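Local coordinates for protein UDP-N-Acetylglucosamine 2-Epimerase (Thermus thermophilus, PDB 1V4V) that probably epimerises UDP-N-acetylglucosamine at carbon 2 of the sugar, interconverting it with UDP-N-acetylmannosamine, at residues V203-R208 / P212-L217; Y235-N240 / A246-L251; V242-V247 / L260-Y265; G284-G289 / V296-N301; I313-G318 / Y325-G330. All blocks are in the same frame, centred on the assembly; numbering follows the deposited sequence.

Interaction 1. Residues V203-R208 / P212-L217; sequences VTMHRR and PLLSDL
Met205 meets Leu214 and Leu217 where the loop after strand 200-203 lies against the start of helix 214-227. This is the first strand-to-helix connection of the six-stranded parallel sheet. Met205 is a selenomethionine modelled in two conformers, so the contacts of its selenium are less certain. Its CB lies 3.8 Å from Leu214 CD2. The two side chains run past each other in opposite directions, and the same CD2 is 4.0 Å from Met205 SE. The selenium also rests 3.7 Å from Leu217 CB, one turn along the helix. No hydrogen bond crosses between the segments. Leu299 and Leu221 also touch Met205, while Leu214 touches Val243 and Ala246 on helix 241-251. The contact thins toward the surface. There Arg208 O is 4.2 Å from Pro212 CD, and both residues are exposed. The loop backbone is held from elsewhere: the N-H groups of His206 and Arg207 bond to the carboxylate of Asp281. A loop leaving the C-terminal end of a strand and turning into a helix is typical of the Rossmann-like domains of the GT-B fold.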
# COMPACT_ATOMS: atom_id res chain seq x y z
N VAL A 203 26.95 -29.42 16.28
CA VAL A 203 25.71 -30.14 16.55
C VAL A 203 24.69 -29.23 17.21
O VAL A 203 25.04 -28.43 18.09
CB VAL A 203 25.95 -31.35 17.48
CG1 VAL A 203 24.62 -31.99 17.84
CG2 VAL A 203 26.86 -32.37 16.80
N THR A 204 23.45 -29.36 16.77
CA THR A 204 22.33 -28.58 17.30
C THR A 204 21.03 -29.40 17.28
O THR A 204 20.62 -29.92 16.23
CB THR A 204 22.15 -27.27 16.49
OG1 THR A 204 22.73 -26.17 17.21
CG2 THR A 204 20.68 -26.98 16.21
N MSE A 205 20.41 -29.57 18.44
CA MSE A 205 19.13 -30.30 18.54
C MSE A 205 18.21 -29.54 19.47
O MSE A 205 18.52 -29.37 20.66
CB MSE A 205 19.42 -31.70 19.11
CG MSE A 205 20.13 -32.67 18.14
SE MSE A 205 19.94 -34.52 18.67
CE MSE A 205 21.14 -34.47 20.13
N HIS A 206 17.08 -29.06 18.96
CA HIS A 206 16.13 -28.32 19.79
C HIS A 206 14.70 -28.26 19.27
O HIS A 206 13.88 -27.52 19.81
CB HIS A 206 16.62 -26.89 20.03
CG HIS A 206 16.62 -26.04 18.79
ND1 HIS A 206 15.74 -24.99 18.60
CD2 HIS A 206 17.38 -26.09 17.68
CE1 HIS A 206 15.97 -24.43 17.43
NE2 HIS A 206 16.96 -25.08 16.85
N ARG A 207 14.39 -29.02 18.22
CA ARG A 207 13.04 -29.03 17.69
C ARG A 207 12.17 -29.64 18.78
O ARG A 207 12.39 -30.78 19.20
CB ARG A 207 12.98 -29.88 16.41
CG ARG A 207 11.66 -29.77 15.67
CD ARG A 207 11.69 -30.54 14.36
NE ARG A 207 10.45 -30.38 13.60
CZ ARG A 207 10.02 -29.21 13.12
NH1 ARG A 207 10.72 -28.11 13.31
NH2 ARG A 207 8.88 -29.16 12.44
N ARG A 208 11.18 -28.89 19.25
CA ARG A 208 10.32 -29.36 20.32
C ARG A 208 9.73 -30.75 20.12
O ARG A 208 9.62 -31.51 21.08
CB ARG A 208 9.18 -28.37 20.58
CG ARG A 208 8.55 -28.58 21.94
CD ARG A 208 7.12 -28.07 22.02
NE ARG A 208 6.54 -28.34 23.32
CZ ARG A 208 6.48 -29.55 23.88
NH1 ARG A 208 6.98 -30.61 23.24
NH2 ARG A 208 5.93 -29.71 25.07
N PRO A 212 11.33 -35.76 23.10
CA PRO A 212 11.34 -37.13 23.63
C PRO A 212 12.27 -38.12 22.95
O PRO A 212 12.43 -39.24 23.42
CB PRO A 212 9.87 -37.54 23.52
CG PRO A 212 9.45 -36.86 22.26
CD PRO A 212 10.05 -35.48 22.43
N LEU A 213 12.88 -37.70 21.84
CA LEU A 213 13.80 -38.55 21.10
C LEU A 213 15.24 -38.13 21.37
O LEU A 213 16.18 -38.80 20.95
CB LEU A 213 13.55 -38.44 19.59
CG LEU A 213 12.13 -38.61 19.05
CD1 LEU A 213 12.19 -38.50 17.52
CD2 LEU A 213 11.57 -39.95 19.48
N LEU A 214 15.41 -37.02 22.08
CA LEU A 214 16.74 -36.49 22.36
C LEU A 214 17.72 -37.46 22.99
O LEU A 214 18.88 -37.50 22.61
CB LEU A 214 16.64 -35.22 23.21
CG LEU A 214 16.16 -33.97 22.47
CD1 LEU A 214 16.17 -32.79 23.43
CD2 LEU A 214 17.07 -33.69 21.28
N SER A 215 17.26 -38.25 23.96
CA SER A 215 18.15 -39.21 24.60
C SER A 215 18.61 -40.26 23.59
O SER A 215 19.80 -40.58 23.53
CB SER A 215 17.45 -39.88 25.78
OG SER A 215 18.34 -40.75 26.46
N ASP A 216 17.68 -40.80 22.81
CA ASP A 216 18.01 -41.80 21.79
C ASP A 216 18.94 -41.19 20.73
O ASP A 216 19.91 -41.83 20.30
CB ASP A 216 16.74 -42.34 21.10
CG ASP A 216 15.95 -43.30 21.98
OD1 ASP A 216 16.44 -43.68 23.06
OD2 ASP A 216 14.83 -43.68 21.57
N LEU A 217 18.64 -39.97 20.29
CA LEU A 217 19.47 -39.31 19.28
C LEU A 217 20.85 -38.97 19.84
O LEU A 217 21.85 -39.06 19.14
CB LEU A 217 18.77 -38.05 18.75
CG LEU A 217 17.50 -38.32 17.94
CD1 LEU A 217 16.80 -37.01 17.62
CD2 LEU A 217 17.87 -39.06 16.66

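Interaction 2. Residues Y235-N240 / A246-L251; sequences YPVHLN and AVFPVL
Tyr235 and Val237 face Val247 and Leu251 across the buried side of this strand-to-helix contact. The tight part is apolar. Leu251 CD1 sits at the edge of the Tyr235 ring, in its plane, 3.7 Å from Tyr235 CD2. The two side chains cross at about a right angle. At the phenol end, also near the ring plane, Val247 CG1 lies 3.8 Å from Tyr235 OH. One face of the ring is covered from within its own segment: Val237 CG2 stands 3.6 Å above the plane, over the ring centre. The other methyl of that valine, CG1, points across and meets Val247 CG2 tip to tip at 3.7 Å. Val237 CG1 lies opposite its backbone N (chi1 -170°), which leaves one methyl for the helix and one for the ring. The looser side is at Phe248, which is only partly buried. Its CE1 edge comes no nearer than 4.3 Å to Val237 CG2, and its ring has a cation-pi contact with Lys252. The helix is kinked here, and Pro249 has no N-H to give to the preceding turn. Leu251 N still bonds to Val247 O at 2.9 Å, so the two residues that meet the edge of the Tyr235 ring stay one turn apart. The segments belong to the beta-alpha-beta unit of strand 232-236, helix 241-251 and strand 257-260. No hydrogen bond joins them. The phenol makes a weak hydrogen bond to Met205 O instead, which implies that van der Waals packing holds this contact while the one buried hydroxyl is satisfied elsewhere.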
# COMPACT_ATOMS: atom_id res chain seq x y z
N TYR A 235 28.53 -28.82 20.56
CA TYR A 235 27.09 -28.74 20.72
C TYR A 235 26.60 -27.68 21.70
O TYR A 235 26.65 -27.88 22.92
CB TYR A 235 26.62 -30.14 21.15
CG TYR A 235 25.14 -30.36 21.37
CD1 TYR A 235 24.19 -29.40 21.03
CD2 TYR A 235 24.69 -31.57 21.90
CE1 TYR A 235 22.82 -29.65 21.20
CE2 TYR A 235 23.33 -31.83 22.08
CZ TYR A 235 22.40 -30.87 21.73
OH TYR A 235 21.07 -31.13 21.88
N PRO A 236 26.13 -26.53 21.19
CA PRO A 236 25.62 -25.47 22.08
C PRO A 236 24.21 -25.95 22.45
O PRO A 236 23.29 -25.87 21.64
CB PRO A 236 25.58 -24.24 21.17
CG PRO A 236 26.60 -24.55 20.10
CD PRO A 236 26.33 -26.01 19.83
N VAL A 237 24.05 -26.46 23.66
CA VAL A 237 22.76 -26.99 24.10
C VAL A 237 21.78 -25.94 24.61
O VAL A 237 22.14 -25.11 25.45
CB VAL A 237 22.96 -28.05 25.21
CG1 VAL A 237 21.65 -28.78 25.48
CG2 VAL A 237 24.04 -29.02 24.80
N HIS A 238 20.55 -25.98 24.13
CA HIS A 238 19.55 -25.02 24.59
C HIS A 238 19.33 -25.13 26.10
O HIS A 238 19.52 -26.20 26.69
CB HIS A 238 18.23 -25.21 23.84
CG HIS A 238 18.20 -24.53 22.50
ND1 HIS A 238 18.94 -24.98 21.43
CD2 HIS A 238 17.56 -23.42 22.08
CE1 HIS A 238 18.76 -24.16 20.40
NE2 HIS A 238 17.93 -23.21 20.77
N LEU A 239 18.93 -24.03 26.72
CA LEU A 239 18.71 -23.96 28.16
C LEU A 239 17.56 -24.79 28.72
O LEU A 239 17.57 -25.14 29.90
CB LEU A 239 18.54 -22.51 28.59
CG LEU A 239 19.77 -21.62 28.41
CD1 LEU A 239 19.42 -20.18 28.72
CD2 LEU A 239 20.89 -22.11 29.33
N ASN A 240 16.56 -25.09 27.89
CA ASN A 240 15.41 -25.86 28.33
C ASN A 240 15.84 -27.09 29.13
O ASN A 240 16.53 -27.98 28.61
CB ASN A 240 14.58 -26.31 27.13
CG ASN A 240 14.28 -25.18 26.17
OD1 ASN A 240 15.19 -24.62 25.55
ND2 ASN A 240 13.01 -24.82 26.06
N ALA A 246 17.87 -34.76 29.01
CA ALA A 246 18.00 -35.82 28.02
C ALA A 246 19.41 -35.97 27.47
O ALA A 246 19.94 -37.08 27.41
CB ALA A 246 17.03 -35.56 26.86
N VAL A 247 20.04 -34.86 27.10
CA VAL A 247 21.37 -34.93 26.50
C VAL A 247 22.59 -34.95 27.43
O VAL A 247 23.57 -35.63 27.15
CB VAL A 247 21.55 -33.79 25.46
CG1 VAL A 247 20.43 -33.87 24.44
CG2 VAL A 247 21.54 -32.43 26.14
N PHE A 248 22.54 -34.21 28.53
CA PHE A 248 23.68 -34.19 29.45
C PHE A 248 24.14 -35.56 29.95
O PHE A 248 25.32 -35.88 29.88
CB PHE A 248 23.36 -33.27 30.64
CG PHE A 248 23.75 -31.84 30.43
CD1 PHE A 248 23.59 -31.23 29.18
CD2 PHE A 248 24.27 -31.08 31.47
CE1 PHE A 248 23.95 -29.90 28.98
CE2 PHE A 248 24.63 -29.75 31.28
CZ PHE A 248 24.47 -29.16 30.04
N PRO A 249 23.21 -36.39 30.46
CA PRO A 249 23.64 -37.71 30.94
C PRO A 249 24.31 -38.59 29.89
O PRO A 249 25.10 -39.48 30.22
CB PRO A 249 22.34 -38.31 31.49
CG PRO A 249 21.28 -37.64 30.67
CD PRO A 249 21.76 -36.21 30.63
N VAL A 250 23.99 -38.35 28.62
CA VAL A 250 24.57 -39.14 27.54
C VAL A 250 25.88 -38.57 27.00
O VAL A 250 26.84 -39.31 26.81
CB VAL A 250 23.58 -39.25 26.35
CG1 VAL A 250 24.24 -39.99 25.20
CG2 VAL A 250 22.30 -39.95 26.79
N LEU A 251 25.91 -37.26 26.78
CA LEU A 251 27.09 -36.63 26.19
C LEU A 251 28.14 -36.05 27.13
O LEU A 251 29.25 -35.76 26.70
CB LEU A 251 26.65 -35.58 25.17
CG LEU A 251 25.83 -36.15 24.00
CD1 LEU A 251 25.38 -35.02 23.08
CD2 LEU A 251 26.65 -37.18 23.24

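Interaction 3. Residues V242-V247 / L260-Y265; sequences VVREAV and LDPLEY
Arg244 and Asp261 form a salt bridge at the surface. Arg244 NH2 donates to Asp261 OD2 at 2.9 Å, with a nearly straight N-H...O angle of 166°. Arg244 NH1 adds a weak bond to the same oxygen, Asp261 OD2, at 3.4 Å. The oxygen lies in the guanidinium plane, but the donor comes from above the carboxylate plane, 38° out of it. The two flat groups are not coplanar; their planes are 34° apart. The arginine chain is extended from CG to NE, which carries its head across from the helix to the loop.

The charged head is also tied by backbone oxygens. Arg244 NH2 bonds to Val237 O, and Arg244 NE bonds to His238 O. Both acceptors belong to the connection between strand 232-236 and helix 241-251. Helix 241-251 is the crossover helix of a beta-alpha-beta unit, and Asp261 directly follows the unit's second strand, 257-260. The arginine thus links the loops after the two neighbouring parallel strands.

Van der Waals contact is slight. Pro262 CD lies at the guanidinium edge, 4.0 Å from Arg244 NH2. Leu260 O is 4.1 Å from the same Arg244 NH2, set obliquely to the guanidinium plane. The side chain of Leu239 also touches Arg244.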
# COMPACT_ATOMS: atom_id res chain seq x y z
N VAL A 242 14.31 -29.69 29.92
CA VAL A 242 13.86 -30.93 29.28
C VAL A 242 14.93 -31.45 28.32
O VAL A 242 15.17 -32.66 28.24
CB VAL A 242 12.56 -30.69 28.48
CG1 VAL A 242 12.05 -32.01 27.92
CG2 VAL A 242 11.51 -30.05 29.37
N VAL A 243 15.55 -30.53 27.60
CA VAL A 243 16.60 -30.86 26.64
C VAL A 243 17.85 -31.35 27.36
O VAL A 243 18.44 -32.36 27.00
CB VAL A 243 16.98 -29.63 25.79
CG1 VAL A 243 18.16 -29.96 24.88
CG2 VAL A 243 15.78 -29.18 24.97
N ARG A 244 18.26 -30.61 28.39
CA ARG A 244 19.46 -30.96 29.13
C ARG A 244 19.35 -32.26 29.92
O ARG A 244 20.31 -33.01 30.01
CB ARG A 244 19.86 -29.80 30.05
CG ARG A 244 20.05 -28.52 29.25
CD ARG A 244 21.02 -27.57 29.90
NE ARG A 244 21.50 -26.59 28.93
CZ ARG A 244 22.52 -25.77 29.15
NH1 ARG A 244 23.16 -25.81 30.31
NH2 ARG A 244 22.90 -24.92 28.20
N GLU A 245 18.17 -32.54 30.47
CA GLU A 245 18.00 -33.78 31.21
C GLU A 245 18.18 -34.97 30.28
O GLU A 245 18.60 -36.05 30.71
CB GLU A 245 16.61 -33.83 31.84
CG GLU A 245 16.54 -33.16 33.20
CD GLU A 245 15.14 -33.19 33.77
OE1 GLU A 245 14.28 -32.45 33.25
OE2 GLU A 245 14.91 -33.95 34.73
N ALA A 246 17.87 -34.76 29.01
CA ALA A 246 18.00 -35.82 28.02
C ALA A 246 19.41 -35.97 27.47
O ALA A 246 19.94 -37.08 27.41
CB ALA A 246 17.03 -35.56 26.86
N VAL A 247 20.04 -34.86 27.10
CA VAL A 247 21.37 -34.93 26.50
C VAL A 247 22.59 -34.95 27.43
O VAL A 247 23.57 -35.63 27.15
CB VAL A 247 21.55 -33.79 25.46
CG1 VAL A 247 20.43 -33.87 24.44
CG2 VAL A 247 21.54 -32.43 26.14
N LEU A 260 28.22 -26.64 25.09
CA LEU A 260 28.26 -25.22 25.41
C LEU A 260 26.86 -24.67 25.61
O LEU A 260 25.86 -25.34 25.33
CB LEU A 260 28.92 -24.45 24.26
CG LEU A 260 30.33 -24.88 23.84
CD1 LEU A 260 30.76 -24.09 22.62
CD2 LEU A 260 31.30 -24.66 25.00
N ASP A 261 26.79 -23.44 26.11
CA ASP A 261 25.52 -22.75 26.30
C ASP A 261 25.24 -22.10 24.96
O ASP A 261 26.15 -21.94 24.14
CB ASP A 261 25.64 -21.68 27.39
CG ASP A 261 25.61 -22.25 28.80
OD1 ASP A 261 25.91 -21.50 29.75
OD2 ASP A 261 25.27 -23.44 28.96
N PRO A 262 23.99 -21.72 24.70
CA PRO A 262 23.63 -21.08 23.43
C PRO A 262 24.60 -19.95 23.04
O PRO A 262 24.97 -19.13 23.88
CB PRO A 262 22.22 -20.59 23.68
CG PRO A 262 21.66 -21.68 24.55
CD PRO A 262 22.79 -21.91 25.54
N LEU A 263 24.99 -19.92 21.77
CA LEU A 263 25.92 -18.91 21.28
C LEU A 263 25.22 -17.72 20.63
O LEU A 263 24.06 -17.80 20.26
CB LEU A 263 26.87 -19.55 20.26
CG LEU A 263 27.71 -20.76 20.69
CD1 LEU A 263 28.42 -21.34 19.48
CD2 LEU A 263 28.71 -20.35 21.76
N GLU A 264 25.95 -16.62 20.50
CA GLU A 264 25.41 -15.42 19.88
C GLU A 264 25.48 -15.63 18.37
O GLU A 264 26.24 -16.47 17.88
CB GLU A 264 26.23 -14.19 20.27
CG GLU A 264 26.32 -13.98 21.78
CD GLU A 264 26.94 -12.64 22.14
OE1 GLU A 264 26.34 -11.59 21.80
OE2 GLU A 264 28.01 -12.63 22.78
N TYR A 265 24.68 -14.87 17.63
CA TYR A 265 24.63 -14.98 16.17
C TYR A 265 26.02 -15.12 15.53
O TYR A 265 26.28 -16.08 14.81
CB TYR A 265 23.92 -13.77 15.58
CG TYR A 265 23.57 -13.93 14.11
CD1 TYR A 265 22.77 -14.98 13.67
CD2 TYR A 265 24.04 -13.02 13.16
CE1 TYR A 265 22.44 -15.13 12.32
CE2 TYR A 265 23.72 -13.15 11.81
CZ TYR A 265 22.92 -14.21 11.40
OH TYR A 265 22.59 -14.35 10.07

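Interaction 4. Residues G284-G289 / V296-N301; sequences GLQEEG and VVVLRN
Gly289, which lies against Val296, gives its backbone N to Leu285 O at 2.9 Å, a regular helix bond. No hydrogen bond crosses between the two segments; the contact is van der Waals, made mainly by the methyls of Val296. Val296 points at the helix and spreads its two methyls over it. Val296 CG1 is 4.0 Å from Gln286 CG, and these side chains cross at about a right angle. Val296 CG2 fits by the backbone, 3.9 Å from Gln286 O and 4.1 Å from Gly289 CA. With no side chain on Gly289, this methyl can come right up to the helix main chain. A chi1 of 170° turns Gln286 CG away from its own N and sets it against the strand, where it also comes 4.2 Å from Val298 CG2. The bend at chi2 (-94°) only turns the amide end. The side chain of Gln286 further touches Ile313 and Tyr348. All four residues of the contact are buried. The segment axes come within 9.0 Å and run nearly antiparallel, 162° between their directions. This is the geometry of a beta-alpha-beta crossover, here strand 275-280, helix 283-291 and strand 296-298, the repeating unit of a Rossmann-like domain of the GT-B fold.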
# COMPACT_ATOMS: atom_id res chain seq x y z
N GLY A 284 16.06 -23.22 10.37
CA GLY A 284 16.81 -21.98 10.34
C GLY A 284 18.31 -22.21 10.30
O GLY A 284 19.03 -21.59 9.52
N LEU A 285 18.80 -23.12 11.14
CA LEU A 285 20.22 -23.41 11.17
C LEU A 285 20.67 -24.12 9.89
O LEU A 285 21.79 -23.93 9.43
CB LEU A 285 20.56 -24.24 12.40
CG LEU A 285 20.57 -23.40 13.68
CD1 LEU A 285 20.85 -24.27 14.88
CD2 LEU A 285 21.64 -22.32 13.56
N GLN A 286 19.79 -24.93 9.32
CA GLN A 286 20.13 -25.63 8.09
C GLN A 286 20.39 -24.60 7.01
O GLN A 286 21.33 -24.71 6.23
CB GLN A 286 18.99 -26.57 7.69
CG GLN A 286 19.13 -27.19 6.31
CD GLN A 286 18.40 -26.39 5.24
OE1 GLN A 286 17.20 -26.14 5.36
NE2 GLN A 286 19.12 -25.98 4.20
N GLU A 287 19.56 -23.56 6.97
CA GLU A 287 19.74 -22.51 5.98
C GLU A 287 21.00 -21.71 6.24
O GLU A 287 21.65 -21.25 5.30
CB GLU A 287 18.51 -21.60 5.95
CG GLU A 287 17.30 -22.28 5.35
CD GLU A 287 16.16 -21.32 5.09
OE1 GLU A 287 16.40 -20.26 4.47
OE2 GLU A 287 15.02 -21.64 5.48
N GLU A 288 21.35 -21.54 7.51
CA GLU A 288 22.57 -20.81 7.84
C GLU A 288 23.78 -21.61 7.36
O GLU A 288 24.74 -21.05 6.83
CB GLU A 288 22.67 -20.58 9.34
CG GLU A 288 21.81 -19.44 9.85
CD GLU A 288 22.17 -19.05 11.26
OE1 GLU A 288 23.37 -18.81 11.52
OE2 GLU A 288 21.26 -18.98 12.11
N GLY A 289 23.74 -22.92 7.56
CA GLY A 289 24.86 -23.75 7.12
C GLY A 289 25.04 -23.58 5.62
O GLY A 289 26.16 -23.42 5.14
N VAL A 296 25.13 -30.01 5.54
CA VAL A 296 24.20 -30.16 6.65
C VAL A 296 23.45 -31.49 6.64
O VAL A 296 22.91 -31.90 5.60
CB VAL A 296 23.12 -29.05 6.65
CG1 VAL A 296 22.18 -29.23 7.84
CG2 VAL A 296 23.78 -27.69 6.67
N VAL A 297 23.43 -32.16 7.78
CA VAL A 297 22.67 -33.40 7.93
C VAL A 297 21.51 -33.06 8.86
O VAL A 297 21.71 -32.53 9.96
CB VAL A 297 23.52 -34.55 8.51
CG1 VAL A 297 22.63 -35.74 8.84
CG2 VAL A 297 24.57 -34.97 7.52
N VAL A 298 20.30 -33.34 8.40
CA VAL A 298 19.09 -33.03 9.17
C VAL A 298 18.51 -34.25 9.87
O VAL A 298 18.21 -35.26 9.25
CB VAL A 298 18.01 -32.41 8.25
CG1 VAL A 298 16.75 -32.08 9.06
CG2 VAL A 298 18.56 -31.16 7.58
N LEU A 299 18.35 -34.13 11.19
CA LEU A 299 17.81 -35.22 11.99
C LEU A 299 16.28 -35.18 12.00
O LEU A 299 15.65 -34.94 13.03
CB LEU A 299 18.37 -35.15 13.41
CG LEU A 299 19.64 -35.97 13.69
CD1 LEU A 299 20.56 -36.00 12.49
CD2 LEU A 299 20.34 -35.39 14.91
N ARG A 300 15.71 -35.41 10.82
CA ARG A 300 14.27 -35.44 10.63
C ARG A 300 13.97 -36.43 9.51
O ARG A 300 14.85 -36.77 8.73
CB ARG A 300 13.74 -34.05 10.24
CG ARG A 300 13.92 -32.99 11.31
CD ARG A 300 13.00 -31.81 11.05
NE ARG A 300 11.60 -32.18 11.26
CZ ARG A 300 10.56 -31.48 10.83
NH1 ARG A 300 10.74 -30.35 10.14
NH2 ARG A 300 9.33 -31.90 11.08
N ASN A 301 12.73 -36.88 9.43
CA ASN A 301 12.34 -37.83 8.39
C ASN A 301 11.93 -37.10 7.12
O ASN A 301 11.95 -37.67 6.03
CB ASN A 301 11.19 -38.71 8.89
CG ASN A 301 11.61 -39.59 10.06
OD1 ASN A 301 12.59 -40.33 9.97
ND2 ASN A 301 10.86 -39.52 11.15

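Interaction 5. Residues I313-G318 / Y325-G330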
# COMPACT_ATOMS: atom_id res chain seq x y z
N ILE A 313 21.98 -29.36 -0.72
CA ILE A 313 22.75 -28.67 0.31
C ILE A 313 22.59 -29.36 1.67
O ILE A 313 23.30 -29.03 2.63
CB ILE A 313 22.31 -27.20 0.43
CG1 ILE A 313 20.80 -27.12 0.70
CG2 ILE A 313 22.65 -26.44 -0.84
CD1 ILE A 313 20.27 -25.71 0.87
N LEU A 314 21.67 -30.31 1.75
CA LEU A 314 21.44 -31.02 3.00
C LEU A 314 21.10 -32.48 2.72
O LEU A 314 20.71 -32.84 1.61
CB LEU A 314 20.28 -30.37 3.77
CG LEU A 314 18.87 -30.45 3.17
CD1 LEU A 314 18.27 -31.83 3.44
CD2 LEU A 314 17.99 -29.38 3.79
N LYS A 315 21.26 -33.31 3.74
CA LYS A 315 20.96 -34.72 3.63
C LYS A 315 20.07 -35.08 4.82
O LYS A 315 20.32 -34.63 5.94
CB LYS A 315 22.25 -35.54 3.67
CG LYS A 315 22.08 -37.01 3.33
CD LYS A 315 23.43 -37.73 3.27
CE LYS A 315 23.31 -39.08 2.58
NZ LYS A 315 22.32 -39.97 3.25
N LEU A 316 19.03 -35.87 4.58
CA LEU A 316 18.15 -36.28 5.67
C LEU A 316 18.72 -37.52 6.32
O LEU A 316 19.18 -38.44 5.64
CB LEU A 316 16.74 -36.57 5.15
CG LEU A 316 15.87 -35.37 4.76
CD1 LEU A 316 14.57 -35.88 4.14
CD2 LEU A 316 15.56 -34.53 6.00
N ALA A 317 18.69 -37.56 7.65
CA ALA A 317 19.21 -38.70 8.37
C ALA A 317 18.10 -39.46 9.08
O ALA A 317 18.32 -40.56 9.59
CB ALA A 317 20.26 -38.25 9.39
N GLY A 318 16.90 -38.88 9.10
CA GLY A 318 15.78 -39.51 9.79
C GLY A 318 15.95 -39.33 11.30
O GLY A 318 16.85 -38.62 11.74
N TYR A 325 23.15 -42.87 12.95
CA TYR A 325 24.55 -43.27 13.06
C TYR A 325 25.10 -43.65 11.67
O TYR A 325 26.17 -43.20 11.27
CB TYR A 325 24.69 -44.46 14.01
CG TYR A 325 26.06 -45.11 14.00
CD1 TYR A 325 27.16 -44.48 14.59
CD2 TYR A 325 26.27 -46.34 13.38
CE1 TYR A 325 28.42 -45.05 14.56
CE2 TYR A 325 27.53 -46.93 13.35
CZ TYR A 325 28.60 -46.28 13.94
OH TYR A 325 29.86 -46.84 13.89
N ARG A 326 24.35 -44.49 10.96
CA ARG A 326 24.79 -44.92 9.63
C ARG A 326 24.98 -43.76 8.66
O ARG A 326 25.99 -43.69 7.95
CB ARG A 326 23.80 -45.93 9.05
CG ARG A 326 23.75 -47.25 9.79
CD ARG A 326 22.83 -48.25 9.08
NE ARG A 326 22.63 -49.46 9.88
CZ ARG A 326 21.93 -50.52 9.47
NH1 ARG A 326 21.36 -50.52 8.28
NH2 ARG A 326 21.81 -51.57 10.27
N VAL A 327 24.01 -42.86 8.62
CA VAL A 327 24.08 -41.72 7.70
C VAL A 327 25.21 -40.76 8.04
O VAL A 327 25.98 -40.35 7.16
CB VAL A 327 22.74 -40.95 7.68
CG1 VAL A 327 22.89 -39.64 6.92
CG2 VAL A 327 21.66 -41.82 7.03
N VAL A 328 25.32 -40.38 9.30
CA VAL A 328 26.37 -39.44 9.69
C VAL A 328 27.76 -40.06 9.52
O VAL A 328 28.68 -39.42 9.00
CB VAL A 328 26.16 -38.96 11.14
CG1 VAL A 328 27.29 -38.03 11.56
CG2 VAL A 328 24.82 -38.21 11.23
N LYS A 329 27.92 -41.31 9.95
CA LYS A 329 29.22 -41.96 9.81
C LYS A 329 29.56 -42.10 8.33
O LYS A 329 30.69 -41.84 7.91
CB LYS A 329 29.20 -43.34 10.48
CG LYS A 329 30.50 -44.14 10.31
CD LYS A 329 30.45 -45.45 11.10
CE LYS A 329 31.75 -46.23 10.97
NZ LYS A 329 32.00 -46.70 9.58
N GLY A 330 28.58 -42.50 7.53
CA GLY A 330 28.81 -42.66 6.10
C GLY A 330 29.24 -41.37 5.43
O GLY A 330 30.15 -41.35 4.60
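The peptide carbonyl of Leu316 is the flat group that meets Val327: its O is 4.1 Å from Val327 CG1. The ring of Tyr325, on the same helix as Val327, has a cation-pi contact with Arg223. The rest is aliphatic and centres on Val327. Its chi1 of 171° swings CG1 in between two side chains of the strand segment. On one hand Val327 CG1 is 3.9 Å from Ala317 CB. On the other it is 3.7 Å from Lys315 NZ, where the two side chains meet tip to tip. The lysine is extended until its last torsion, where it bends (chi4 -57°) and brings the ammonium group to the methyl. This is a van der Waals contact only. The second methyl, Val327 CG2, lies 4.2 Å from Ala317 CA, so the helix comes close to the backbone as the strand ends. No hydrogen bond joins the two segments. Strand 314-316 is an outermost strand of the sheet within this chain and pairs with strand 296-298. Helix 321-332 packs on that sheet through Val328 on Val297, and beside helix 214-227 through Tyr325 and Val328 on Val224.

Overall arrangement
All five contacts lie in the domain built on the six-stranded parallel sheet. Interaction 1 comes first and closes the short loop between strand 200-203 and helix 214-227. Interaction 2 closes the turn from strand 232-236 into helix 241-251. Interaction 3 opens before interaction 2 closes, so the two cross, sharing Ala246 and Val247; it carries the chain past strand 257-260 at one edge. Interaction 4 closes the loop from helix 283-291 into strand 296-298, and interaction 5 the one from strand 314-316 into helix 321-332, at the other edge. These two touch through the pairing of their strands. Interaction 1 touches interactions 2, 3 and 4.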